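Local structure of beta-d-glucoside glucohydrolase (Hypocrea jecorina, 3ZZ1) at residues G71-T76 / N314-H319; E100-G105 / A304-F309. The protein probably hydrolyses terminal, non-reducing beta-D-glucosyl residues with release of beta-D-glucose, as a secreted family 3 glycoside hydrolase of cellulose degradation. One frame throughout, in Å; residues are numbered along the deposited sequence.

Overall arrangement
Both contacts tie the loop between helix 282-298 and helix 320-329 to early parts of the family 3 N-terminal domain, which belongs to the TIM-barrel clan. Along the chain the order is 71-76, 100-105, 304-309, 314-319, so contact 2 falls within the span that contact 1 closes. The centres of the two contacts lie about 15 Å apart, and Glu100 on helix 87-103 bridges them: its OE2 is 2.6 Å from Thr73 OG1 and 2.8 Å from His319 ND1, both probable hydrogen bonds. The loop is thus held first at the C-terminal end of helix 87-103 and then beside 71-76, before the chain enters helix 320-329.

Contact 1: G71-T76 / N314-H319; sequences GSTAFT and NVQGNH
Gly71 O receives the backbone N-H of Val315 at 2.8 Å in a fairly straight bond (161° at the hydrogen), and the CA-H of Asn314 leans on the same oxygen, with CA 3.3 Å from Gly71 O. The backbones come so close here that a CB on Gly71 would collide with Asn314 CA. Thr73 has OG1 beside its backbone N (chi1 -61°), where it meets Gln316 CG at 3.5 Å as the two side chains cross obliquely. A water completes the link, giving one hydrogen to Thr73 OG1 at 2.7 Å and the other to Gln316 OE1 at 3.0 Å; the strongest polar partner of the hydroxyl is the carboxylate of Glu100 on helix 87-103. Asn314 folds its side chain into an Asx turn, OD1 accepting in its carbonyl plane from Gln316 N at 3.2 Å. A type II' turn from Gln316 to His319 follows, with Gly317 at positive phi, and delivers the chain to helix 320-329. Thr73 CG2 sits 3.8 Å above the centre of the Phe75 ring, while Phe75 CZ reaches His319 CB at 4.0 Å. The imidazole beyond that CB is gripped at both nitrogens by carboxylates, ND1 by Glu100 and NE2 by Glu99, a setting that would favour a charged ring. Ala74 N and O hydrogen-bond to the side chains of Gln508 and Ser507, respectively.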
loop_
_atom_site.group_PDB
_atom_site.type_symbol
_atom_site.label_atom_id
_atom_site.label_comp_id
_atom_site.label_asym_id
_atom_site.label_seq_id
_atom_site.Cartn_x
_atom_site.Cartn_y
_atom_site.Cartn_z
ATOM N N GLY A 71 -23.420 -1.107 -0.262
ATOM C CA GLY A 71 -23.579 -0.509 1.059
ATOM C C GLY A 71 -22.299 -0.441 1.871
ATOM O O GLY A 71 -22.335 -0.482 3.101
ATOM N N SER A 72 -21.169 -0.327 1.183
ATOM C CA SER A 72 -19.868 -0.320 1.844
ATOM C C SER A 72 -19.138 1.007 1.677
ATOM O O SER A 72 -19.457 1.804 0.787
ATOM C CB SER A 72 -18.997 -1.457 1.316
ATOM O OG SER A 72 -18.811 -1.322 -0.083
ATOM N N THR A 73 -18.164 1.228 2.555
ATOM C CA THR A 73 -17.296 2.388 2.493
ATOM C C THR A 73 -16.200 2.163 1.452
ATOM O O THR A 73 -15.665 1.062 1.327
ATOM C CB THR A 73 -16.668 2.680 3.883
ATOM O OG1 THR A 73 -17.709 2.947 4.835
ATOM C CG2 THR A 73 -15.707 3.864 3.837
ATOM N N ALA A 74 -15.900 3.213 0.694
ATOM C CA ALA A 74 -14.722 3.257 -0.152
ATOM C C ALA A 74 -13.591 3.910 0.639
ATOM O O ALA A 74 -13.517 5.138 0.744
ATOM C CB ALA A 74 -15.008 4.041 -1.421
ATOM N N PHE A 75 -12.722 3.085 1.217
ATOM C CA PHE A 75 -11.598 3.605 1.983
ATOM C C PHE A 75 -10.541 4.172 1.046
ATOM O O PHE A 75 -10.542 3.884 -0.155
ATOM C CB PHE A 75 -11.016 2.529 2.906
ATOM C CG PHE A 75 -11.951 2.111 4.013
ATOM C CD1 PHE A 75 -12.873 1.084 3.814
ATOM C CD2 PHE A 75 -11.913 2.751 5.249
ATOM C CE1 PHE A 75 -13.740 0.693 4.827
ATOM C CE2 PHE A 75 -12.774 2.369 6.276
ATOM C CZ PHE A 75 -13.694 1.340 6.065
ATOM N N THR A 76 -9.662 5.009 1.587
ATOM C CA THR A 76 -8.553 5.540 0.810
ATOM C C THR A 76 -7.666 4.377 0.387
ATOM O O THR A 76 -7.579 3.381 1.111
ATOM C CB THR A 76 -7.707 6.542 1.624
ATOM O OG1 THR A 76 -7.108 5.872 2.742
ATOM C CG2 THR A 76 -8.567 7.706 2.120
ATOM N N ASN A 314 -25.961 -2.269 4.181
ATOM C CA ASN A 314 -25.292 -1.025 4.543
ATOM C C ASN A 314 -24.468 -1.253 5.800
ATOM O O ASN A 314 -25.000 -1.296 6.916
ATOM C CB ASN A 314 -26.299 0.110 4.752
ATOM C CG ASN A 314 -25.630 1.476 4.916
ATOM O OD1 ASN A 314 -24.465 1.584 5.320
ATOM N ND2 ASN A 314 -26.378 2.532 4.609
ATOM N N VAL A 315 -23.163 -1.400 5.601
ATOM C CA VAL A 315 -22.235 -1.739 6.678
ATOM C C VAL A 315 -21.291 -0.578 7.029
ATOM O O VAL A 315 -20.295 -0.767 7.730
ATOM C CB VAL A 315 -21.421 -3.007 6.316
ATOM C CG1 VAL A 315 -22.358 -4.201 6.094
ATOM C CG2 VAL A 315 -20.547 -2.766 5.065
ATOM N N GLN A 316 -21.619 0.621 6.549
ATOM C CA GLN A 316 -20.736 1.785 6.671
ATOM C C GLN A 316 -20.553 2.280 8.103
ATOM O O GLN A 316 -19.434 2.609 8.505
ATOM C CB GLN A 316 -21.225 2.942 5.790
ATOM C CG GLN A 316 -21.126 2.686 4.290
ATOM C CD GLN A 316 -21.856 3.734 3.479
ATOM O OE1 GLN A 316 -21.424 4.884 3.388
ATOM N NE2 GLN A 316 -22.972 3.338 2.878
ATOM N N GLY A 317 -21.644 2.331 8.866
ATOM C CA GLY A 317 -21.632 2.976 10.177
ATOM C C GLY A 317 -21.046 4.379 10.076
ATOM O O GLY A 317 -21.420 5.150 9.189
ATOM N N ASN A 318 -20.122 4.699 10.979
ATOM C CA ASN A 318 -19.422 5.980 10.977
ATOM C C ASN A 318 -17.967 5.836 10.501
ATOM O O ASN A 318 -17.111 6.666 10.836
ATOM C CB ASN A 318 -19.479 6.594 12.381
ATOM C CG ASN A 318 -19.413 8.111 12.365
ATOM O OD1 ASN A 318 -19.449 8.750 13.414
ATOM N ND2 ASN A 318 -19.316 8.693 11.177
ATOM N N HIS A 319 -17.690 4.779 9.734
ATOM C CA HIS A 319 -16.334 4.509 9.234
ATOM C C HIS A 319 -15.751 5.624 8.353
ATOM O O HIS A 319 -14.536 5.691 8.170
ATOM C CB HIS A 319 -16.269 3.174 8.474
ATOM C CG HIS A 319 -16.518 1.968 9.329
ATOM N ND1 HIS A 319 -17.095 0.819 8.837
ATOM C CD2 HIS A 319 -16.286 1.740 10.643
ATOM C CE1 HIS A 319 -17.193 -0.072 9.807
ATOM N NE2 HIS A 319 -16.711 0.464 10.914
HETATM O O HOH W 1 -18.677 5.384 4.443
#

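Contact 2: E100-G105 / A304-F309; sequences EVKASG and AGYPSF
Lys102 lays its methylenes obliquely against the Tyr306 ring, CG lying 3.7 Å from Tyr306 CZ in the conformer described, with CG anti to the backbone N (chi1 -175°), which sets that carbon against the ring. Beside it Pro307 packs on the end of the helix, its CG 3.2 Å from Lys102 O. Gly105 ends helix 87-103 in a Schellman motif, and its CA lies 3.3 Å from Ser308 O in a CA-H...O contact; any CB there would clash with Ser308 O and Phe309 N. A second such contact joins Phe309 CA to Ser104 O at 3.3 Å. A water donates to both Gly105 O and Pro307 O. Tyr306 OH hydrogen-bonds Ile106 O. An alanine in place of Tyr306 would probably leave the Lys102 methylenes without their aromatic neighbour and Ile106 O without that hydroxyl. Further out, Phe309 rests on Cys58 and Gln60 of strand 58-60, and Ser104 bonds through its backbone to the glycosylated Asn310. No direct hydrogen bond crosses the segments: carbonyl oxygens gather at a helix C-terminus, and Arg313 NH1, bonded to both Ala103 O and Ser308 O, is likely to offset their combined negative potential.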
loop_
_atom_site.group_PDB
_atom_site.type_symbol
_atom_site.label_atom_id
_atom_site.label_comp_id
_atom_site.label_asym_id
_atom_site.label_seq_id
_atom_site.Cartn_x
_atom_site.Cartn_y
_atom_site.Cartn_z
ATOM N N GLU A 100 -16.507 -4.130 8.038
ATOM C CA GLU A 100 -17.390 -4.131 6.868
ATOM C C GLU A 100 -17.378 -5.468 6.137
ATOM O O GLU A 100 -18.419 -5.931 5.672
ATOM C CB GLU A 100 -17.032 -2.988 5.913
ATOM C CG GLU A 100 -17.125 -1.624 6.580
ATOM C CD GLU A 100 -17.416 -0.481 5.627
ATOM O OE1 GLU A 100 -17.468 -0.709 4.404
ATOM O OE2 GLU A 100 -17.596 0.659 6.117
ATOM N N VAL A 101 -16.200 -6.082 6.051
ATOM C CA VAL A 101 -16.039 -7.386 5.407
ATOM C C VAL A 101 -16.836 -8.472 6.139
ATOM O O VAL A 101 -17.600 -9.208 5.504
ATOM C CB VAL A 101 -14.545 -7.778 5.272
ATOM C CG1 VAL A 101 -14.395 -9.178 4.710
ATOM C CG2 VAL A 101 -13.812 -6.774 4.381
ATOM N N LYS A 102 -16.675 -8.550 7.462
ATOM C CA LYS A 102 -17.411 -9.516 8.279
ATOM C C LYS A 102 -18.909 -9.239 8.212
ATOM O O LYS A 102 -19.715 -10.161 8.035
ATOM C CB LYS A 102 -16.920 -9.483 9.731
ATOM C CG LYS A 102 -17.537 -10.543 10.635
ATOM C CD LYS A 102 -16.690 -10.755 11.879
ATOM C CE LYS A 102 -17.382 -11.672 12.875
ATOM N NZ LYS A 102 -18.461 -10.967 13.620
ATOM N N ALA A 103 -19.274 -7.961 8.344
ATOM C CA ALA A 103 -20.674 -7.555 8.306
ATOM C C ALA A 103 -21.338 -7.922 6.979
ATOM O O ALA A 103 -22.560 -8.093 6.917
ATOM C CB ALA A 103 -20.810 -6.066 8.594
ATOM N N SER A 104 -20.528 -8.056 5.929
ATOM C CA SER A 104 -21.015 -8.460 4.608
ATOM C C SER A 104 -20.951 -9.981 4.408
ATOM O O SER A 104 -21.351 -10.496 3.362
ATOM C CB SER A 104 -20.228 -7.743 3.502
ATOM O OG SER A 104 -20.373 -6.335 3.602
ATOM N N GLY A 105 -20.440 -10.692 5.413
ATOM C CA GLY A 105 -20.411 -12.152 5.397
ATOM C C GLY A 105 -19.339 -12.736 4.505
ATOM O O GLY A 105 -19.499 -13.831 3.962
ATOM N N ALA A 304 -20.035 -20.271 15.822
ATOM C CA ALA A 304 -21.366 -20.032 15.286
ATOM C C ALA A 304 -21.679 -18.540 15.280
ATOM O O ALA A 304 -21.301 -17.819 16.204
ATOM C CB ALA A 304 -22.401 -20.782 16.114
ATOM N N GLY A 305 -22.359 -18.084 14.233
ATOM C CA GLY A 305 -22.874 -16.721 14.200
ATOM C C GLY A 305 -22.175 -15.749 13.268
ATOM O O GLY A 305 -22.394 -14.537 13.364
ATOM N N TYR A 306 -21.338 -16.267 12.367
ATOM C CA TYR A 306 -20.721 -15.438 11.336
ATOM C C TYR A 306 -21.801 -15.010 10.350
ATOM O O TYR A 306 -22.585 -15.848 9.906
ATOM C CB TYR A 306 -19.612 -16.199 10.598
ATOM C CG TYR A 306 -18.564 -15.294 9.979
ATOM C CD1 TYR A 306 -17.463 -14.870 10.722
ATOM C CD2 TYR A 306 -18.675 -14.861 8.658
ATOM C CE1 TYR A 306 -16.499 -14.037 10.170
ATOM C CE2 TYR A 306 -17.710 -14.019 8.090
ATOM C CZ TYR A 306 -16.626 -13.612 8.857
ATOM O OH TYR A 306 -15.665 -12.788 8.314
ATOM N N PRO A 307 -21.856 -13.706 10.011
ATOM C CA PRO A 307 -22.899 -13.226 9.112
ATOM C C PRO A 307 -22.855 -13.930 7.762
ATOM O O PRO A 307 -21.786 -14.345 7.312
ATOM C CB PRO A 307 -22.568 -11.739 8.951
ATOM C CG PRO A 307 -21.810 -11.387 10.184
ATOM C CD PRO A 307 -20.972 -12.609 10.446
ATOM N N SER A 308 -24.018 -14.077 7.139
ATOM C CA SER A 308 -24.118 -14.685 5.821
ATOM C C SER A 308 -23.685 -13.666 4.772
ATOM O O SER A 308 -23.701 -12.454 5.030
ATOM C CB SER A 308 -25.552 -15.137 5.559
ATOM O OG SER A 308 -26.413 -14.020 5.580
ATOM N N PHE A 309 -23.296 -14.159 3.600
ATOM C CA PHE A 309 -22.828 -13.293 2.526
ATOM C C PHE A 309 -23.954 -12.431 1.962
ATOM O O PHE A 309 -24.979 -12.944 1.514
ATOM C CB PHE A 309 -22.172 -14.101 1.397
ATOM C CG PHE A 309 -21.830 -13.273 0.181
ATOM C CD1 PHE A 309 -20.719 -12.433 0.185
ATOM C CD2 PHE A 309 -22.629 -13.322 -0.963
ATOM C CE1 PHE A 309 -20.399 -11.658 -0.935
ATOM C CE2 PHE A 309 -22.319 -12.551 -2.083
ATOM C CZ PHE A 309 -21.198 -11.717 -2.070
HETATM O O HOH W 2 -21.426 -12.449 14.384
HETATM O O HOH W 3 -20.651 -16.345 5.427
#